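Local atomic coordinates of 3-keto-5-aminohexanoate cleavage enzyme (Ralstonia eutropha, PDB entry 3C6C), a protein that probably cleaves 3-keto-5-aminohexanoate as a beta-keto acid cleavage enzyme with a TIM-barrel fold, using a metal site that holds nickel in this crystal. Residues 219-222 against 226-229; 35-40 against 270-275. All coordinates share one frame; numbering follows the deposited sequence.

Interaction 1: residues 219-222 against 226-229; sequences WGAP and ETMI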
loop_
_atom_site.group_PDB
_atom_site.type_symbol
_atom_site.label_atom_id
_atom_site.label_comp_id
_atom_site.label_asym_id
_atom_site.label_seq_id
_atom_site.Cartn_x
_atom_site.Cartn_y
_atom_site.Cartn_z
ATOM N N TRP A 219 -4.022 22.342 4.904
ATOM C CA TRP A 219 -4.186 21.457 3.750
ATOM C C TRP A 219 -2.987 20.520 3.670
ATOM O O TRP A 219 -2.191 20.565 2.723
ATOM C CB TRP A 219 -4.330 22.296 2.463
ATOM C CG TRP A 219 -5.584 23.137 2.513
ATOM C CD1 TRP A 219 -5.687 24.466 2.830
ATOM C CD2 TRP A 219 -6.910 22.661 2.349
ATOM N NE1 TRP A 219 -7.013 24.849 2.844
ATOM C CE2 TRP A 219 -7.785 23.758 2.551
ATOM C CE3 TRP A 219 -7.455 21.408 2.044
ATOM C CZ2 TRP A 219 -9.158 23.634 2.448
ATOM C CZ3 TRP A 219 -8.827 21.294 1.943
ATOM C CH2 TRP A 219 -9.657 22.400 2.148
ATOM N N GLY A 220 -2.868 19.718 4.717
ATOM C CA GLY A 220 -1.902 18.620 4.836
ATOM C C GLY A 220 -2.420 17.206 4.647
ATOM O O GLY A 220 -3.545 16.976 4.192
ATOM N N ALA A 221 -1.579 16.250 5.022
ATOM C CA ALA A 221 -1.886 14.834 4.810
ATOM C C ALA A 221 -3.061 14.432 5.710
ATOM O O ALA A 221 -3.104 14.822 6.871
ATOM C CB ALA A 221 -0.647 13.946 5.093
ATOM N N PRO A 222 -3.988 13.634 5.167
ATOM C CA PRO A 222 -5.173 13.229 5.941
ATOM C C PRO A 222 -4.900 12.115 6.945
ATOM O O PRO A 222 -3.916 11.363 6.875
ATOM C CB PRO A 222 -6.139 12.742 4.864
ATOM C CG PRO A 222 -5.242 12.193 3.790
ATOM C CD PRO A 222 -4.053 13.133 3.774
ATOM N N GLU A 226 -3.667 4.491 5.436
ATOM C CA GLU A 226 -2.904 4.468 4.203
ATOM C C GLU A 226 -1.857 5.569 4.223
ATOM O O GLU A 226 -0.713 5.382 3.781
ATOM C CB GLU A 226 -3.827 4.580 2.978
ATOM C CG GLU A 226 -4.643 3.330 2.736
ATOM C CD GLU A 226 -6.045 3.350 3.388
ATOM O OE1 GLU A 226 -6.316 4.059 4.412
ATOM O OE2 GLU A 226 -6.918 2.622 2.863
ATOM N N THR A 227 -2.247 6.718 4.765
ATOM C CA THR A 227 -1.353 7.856 4.840
ATOM C C THR A 227 -0.207 7.521 5.769
ATOM O O THR A 227 0.954 7.758 5.457
ATOM C CB THR A 227 -2.063 9.141 5.329
ATOM O OG1 THR A 227 -3.094 9.491 4.404
ATOM C CG2 THR A 227 -1.070 10.301 5.467
HETATM N N MSE A 228 -0.568 6.946 6.905
HETATM C CA MSE A 228 0.411 6.629 7.944
HETATM C C MSE A 228 1.435 5.604 7.459
HETATM O O MSE A 228 2.638 5.775 7.650
HETATM C CB MSE A 228 -0.270 6.127 9.237
HETATM C CG MSE A 228 0.689 6.226 10.417
HETATM SE SE MSE A 228 -0.061 5.622 12.060
HETATM C CE MSE A 228 -1.489 6.858 12.234
ATOM N N ILE A 229 0.968 4.571 6.762
ATOM C CA ILE A 229 1.861 3.503 6.248
ATOM C C ILE A 229 2.838 4.063 5.211
ATOM O O ILE A 229 4.046 3.792 5.218
ATOM C CB ILE A 229 1.062 2.326 5.606
ATOM C CG1 ILE A 229 0.368 1.516 6.698
ATOM C CG2 ILE A 229 1.991 1.411 4.776
ATOM C CD1 ILE A 229 -0.628 0.484 6.180
#
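Thr227, in the first turn of helix 225-232, packs back onto Ala221 and Pro222 of the loop that leads into that helix. In this TIM beta/alpha-barrel the loop follows strand 210-214, so the contact folds a beta-alpha connection against the start of its own helix. The segments bury about 115 Å² between them, and Ala221 and Thr227 are buried in the assembly.

The polar part centres on the threonine hydroxyl. Thr227 OG1 lies 3.2 Å from Pro222 O, a weak hydrogen bond and not a settled one, since the hydroxyl's one proton has another acceptor within reach. The hydroxyl is also hydrogen-bonded to Ser224 OG in the same chain and to Tyr230 OH of the second subunit, its strongest polar partner. It therefore sits where the helix start, the loop and a neighbouring chain come together. Pro222 packs on that same Tyr230, and Ala221 on Pro190 of the second subunit.

The van der Waals part follows from the first torsion of Thr227. With chi1 at -62°, OG1 lies anti to the carbonyl carbon and CG2 anti to the backbone N, and this sends both branches to the loop. The proline ring and the threonine cross obliquely: Pro222 CG comes within 3.5 Å of Thr227 OG1, so the ring packs against the hydroxyl as well. The methyl branch touches both a carbonyl oxygen and another methyl, with Thr227 CG2 3.3 Å from Pro222 O and 3.7 Å from Ala221 CB.

Interaction 2: residues 35-40 against 270-275; sequences PFNPKH and DNLYLS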
loop_
_atom_site.group_PDB
_atom_site.type_symbol
_atom_site.label_atom_id
_atom_site.label_comp_id
_atom_site.label_asym_id
_atom_site.label_seq_id
_atom_site.Cartn_x
_atom_site.Cartn_y
_atom_site.Cartn_z
ATOM N N PRO A 35 -8.091 28.588 19.484
ATOM C CA PRO A 35 -8.986 29.418 20.312
ATOM C C PRO A 35 -9.629 28.705 21.509
ATOM O O PRO A 35 -10.136 27.581 21.417
ATOM C CB PRO A 35 -10.047 29.870 19.300
ATOM C CG PRO A 35 -9.283 29.961 17.998
ATOM C CD PRO A 35 -8.375 28.735 18.039
ATOM N N PHE A 36 -9.605 29.410 22.625
ATOM C CA PHE A 36 -10.214 28.935 23.884
ATOM C C PHE A 36 -11.724 28.842 23.686
ATOM O O PHE A 36 -12.375 29.810 23.304
ATOM C CB PHE A 36 -9.827 29.893 25.053
ATOM C CG PHE A 36 -10.520 29.641 26.359
ATOM C CD1 PHE A 36 -10.796 28.362 26.807
ATOM C CD2 PHE A 36 -10.858 30.720 27.180
ATOM C CE1 PHE A 36 -11.411 28.161 28.040
ATOM C CE2 PHE A 36 -11.482 30.534 28.399
ATOM C CZ PHE A 36 -11.762 29.255 28.844
ATOM N N ASN A 37 -12.257 27.650 23.949
ATOM C CA ASN A 37 -13.712 27.419 24.019
ATOM C C ASN A 37 -14.152 27.398 25.478
ATOM O O ASN A 37 -13.960 26.406 26.179
ATOM C CB ASN A 37 -14.076 26.103 23.317
ATOM C CG ASN A 37 -15.528 25.769 23.424
ATOM O OD1 ASN A 37 -16.303 26.451 24.124
ATOM N ND2 ASN A 37 -15.937 24.698 22.716
ATOM N N PRO A 38 -14.717 28.513 25.968
ATOM C CA PRO A 38 -14.989 28.664 27.398
ATOM C C PRO A 38 -16.107 27.759 27.942
ATOM O O PRO A 38 -16.349 27.730 29.148
ATOM C CB PRO A 38 -15.332 30.161 27.560
ATOM C CG PRO A 38 -15.285 30.759 26.256
ATOM C CD PRO A 38 -14.965 29.739 25.203
ATOM N N LYS A 39 -16.757 27.007 27.066
ATOM C CA LYS A 39 -17.658 25.930 27.542
ATOM C C LYS A 39 -16.878 24.782 28.196
ATOM O O LYS A 39 -17.403 24.061 29.044
ATOM C CB LYS A 39 -18.525 25.377 26.428
ATOM C CG LYS A 39 -19.608 26.340 26.077
ATOM C CD LYS A 39 -20.567 25.785 25.052
ATOM C CE LYS A 39 -21.733 26.756 24.867
ATOM N NZ LYS A 39 -22.849 26.180 24.056
ATOM N N HIS A 40 -15.615 24.667 27.820
ATOM C CA HIS A 40 -14.726 23.678 28.463
ATOM C C HIS A 40 -14.308 24.202 29.846
ATOM O O HIS A 40 -13.595 25.182 29.953
ATOM C CB HIS A 40 -13.497 23.348 27.623
ATOM C CG HIS A 40 -12.731 22.172 28.157
ATOM N ND1 HIS A 40 -12.315 22.114 29.473
ATOM C CD2 HIS A 40 -12.329 21.007 27.581
ATOM C CE1 HIS A 40 -11.687 20.964 29.682
ATOM N NE2 HIS A 40 -11.688 20.269 28.555
ATOM N N ASP A 270 -5.369 18.919 20.867
ATOM C CA ASP A 270 -5.809 18.231 19.642
ATOM C C ASP A 270 -7.289 17.831 19.617
ATOM O O ASP A 270 -7.849 17.603 18.560
ATOM C CB ASP A 270 -4.991 16.959 19.404
ATOM C CG ASP A 270 -3.517 17.214 19.296
ATOM O OD1 ASP A 270 -3.121 18.311 18.815
ATOM O OD2 ASP A 270 -2.739 16.297 19.688
ATOM N N ASN A 271 -7.878 17.740 20.798
ATOM C CA ASN A 271 -9.231 17.250 20.980
ATOM C C ASN A 271 -9.749 17.608 22.348
ATOM O O ASN A 271 -9.105 17.303 23.339
ATOM C CB ASN A 271 -9.243 15.717 20.846
ATOM C CG ASN A 271 -10.553 15.110 21.302
ATOM O OD1 ASN A 271 -11.636 15.582 20.930
ATOM N ND2 ASN A 271 -10.462 14.064 22.086
ATOM N N LEU A 272 -10.917 18.255 22.400
ATOM C CA LEU A 272 -11.510 18.641 23.684
ATOM C C LEU A 272 -12.413 17.594 24.354
ATOM O O LEU A 272 -12.782 17.735 25.525
ATOM C CB LEU A 272 -12.315 19.935 23.511
ATOM C CG LEU A 272 -11.555 21.184 23.044
ATOM C CD1 LEU A 272 -12.523 22.387 23.110
ATOM C CD2 LEU A 272 -10.308 21.469 23.858
ATOM N N TYR A 273 -12.778 16.556 23.606
ATOM C CA TYR A 273 -13.880 15.662 23.994
ATOM C C TYR A 273 -13.502 14.225 24.326
ATOM O O TYR A 273 -12.768 13.556 23.602
ATOM C CB TYR A 273 -14.952 15.641 22.895
ATOM C CG TYR A 273 -15.565 16.988 22.641
ATOM C CD1 TYR A 273 -16.605 17.451 23.429
ATOM C CD2 TYR A 273 -15.088 17.803 21.627
ATOM C CE1 TYR A 273 -17.168 18.701 23.193
ATOM C CE2 TYR A 273 -15.639 19.040 21.389
ATOM C CZ TYR A 273 -16.678 19.474 22.163
ATOM O OH TYR A 273 -17.194 20.732 21.903
ATOM N N LEU A 274 -14.081 13.760 25.431
ATOM C CA LEU A 274 -13.864 12.383 25.882
ATOM C C LEU A 274 -14.772 11.526 25.025
ATOM O O LEU A 274 -14.412 10.452 24.555
ATOM C CB LEU A 274 -14.175 12.238 27.371
ATOM C CG LEU A 274 -13.806 10.893 27.985
ATOM C CD1 LEU A 274 -12.301 10.650 27.920
ATOM C CD2 LEU A 274 -14.348 10.815 29.426
ATOM N N SER A 275 -15.957 12.064 24.828
ATOM C CA SER A 275 -16.968 11.492 23.949
ATOM C C SER A 275 -17.883 12.554 23.436
ATOM O O SER A 275 -17.745 13.734 23.753
ATOM C CB SER A 275 -17.791 10.403 24.657
ATOM O OG SER A 275 -18.460 10.881 25.806
HETATM O O HOH W 1 -18.463 23.706 22.555
#
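Leu272 reaches across to Asn37 with one branch, its CD1 methyl lying 4.0 Å from Asn37 CB and 4.1 Å from Asn37 ND2. The two side chains meet at a slant, the methyl resting alongside the base of the amide. Asn37 holds its CG anti to the backbone N (chi1 177°), which carries the amide over toward the leucine. Its carbonyl end is turned back into its own loop: Asn37 OD1 accepts from Lys39 N at 3.0 Å in an Asx turn, the donor standing 39° out of the carbonyl plane. That bond holds the carbonyl end of the amide, while a type I turn, closed by His40 N to Asn37 O, shapes the backbone beneath it.

These loops follow strands 23-29 and 264-266, parallel neighbours in the TIM barrel, and Glu269, a ligand of the bound nickel, directly precedes 270-275. Residues 270-275 have an Asx turn of their own, in which Asn271 OD1 accepts from Tyr273 N.

His40 presents an edge to this loop, with Leu272 O near the ring plane, 3.9 Å from His40 CD2. The approach is a contact and not a hydrogen bond; His40 NE2 is hydrogen-bonded to Ala280 O. The phenol of Tyr273 approaches the amide indirectly: a water accepts from Asn37 ND2 at 2.7 Å and sits 3.3 Å from Tyr273 OH, bridging a gap too wide for a direct bond.

Both contacts belong to connections that follow barrel strands, yet they differ in reach. Interaction 1 is local, tying a loop to the helix next in sequence, whereas interaction 2 joins two loops about 230 residues apart, after adjacent parallel strands. Residues 219-229 fall between its halves in sequence. The centres are 24 Å apart and the nearest atoms about 12 Å, so the two do not touch. Interaction 1 is buried, and the second subunit supplies a further polar partner, Tyr230, to its weak hydroxyl-to-carbonyl bond; interaction 2 is only partly buried, touches no other chain and relies on methyl packing, a ring edge and a water that bridges its two sides.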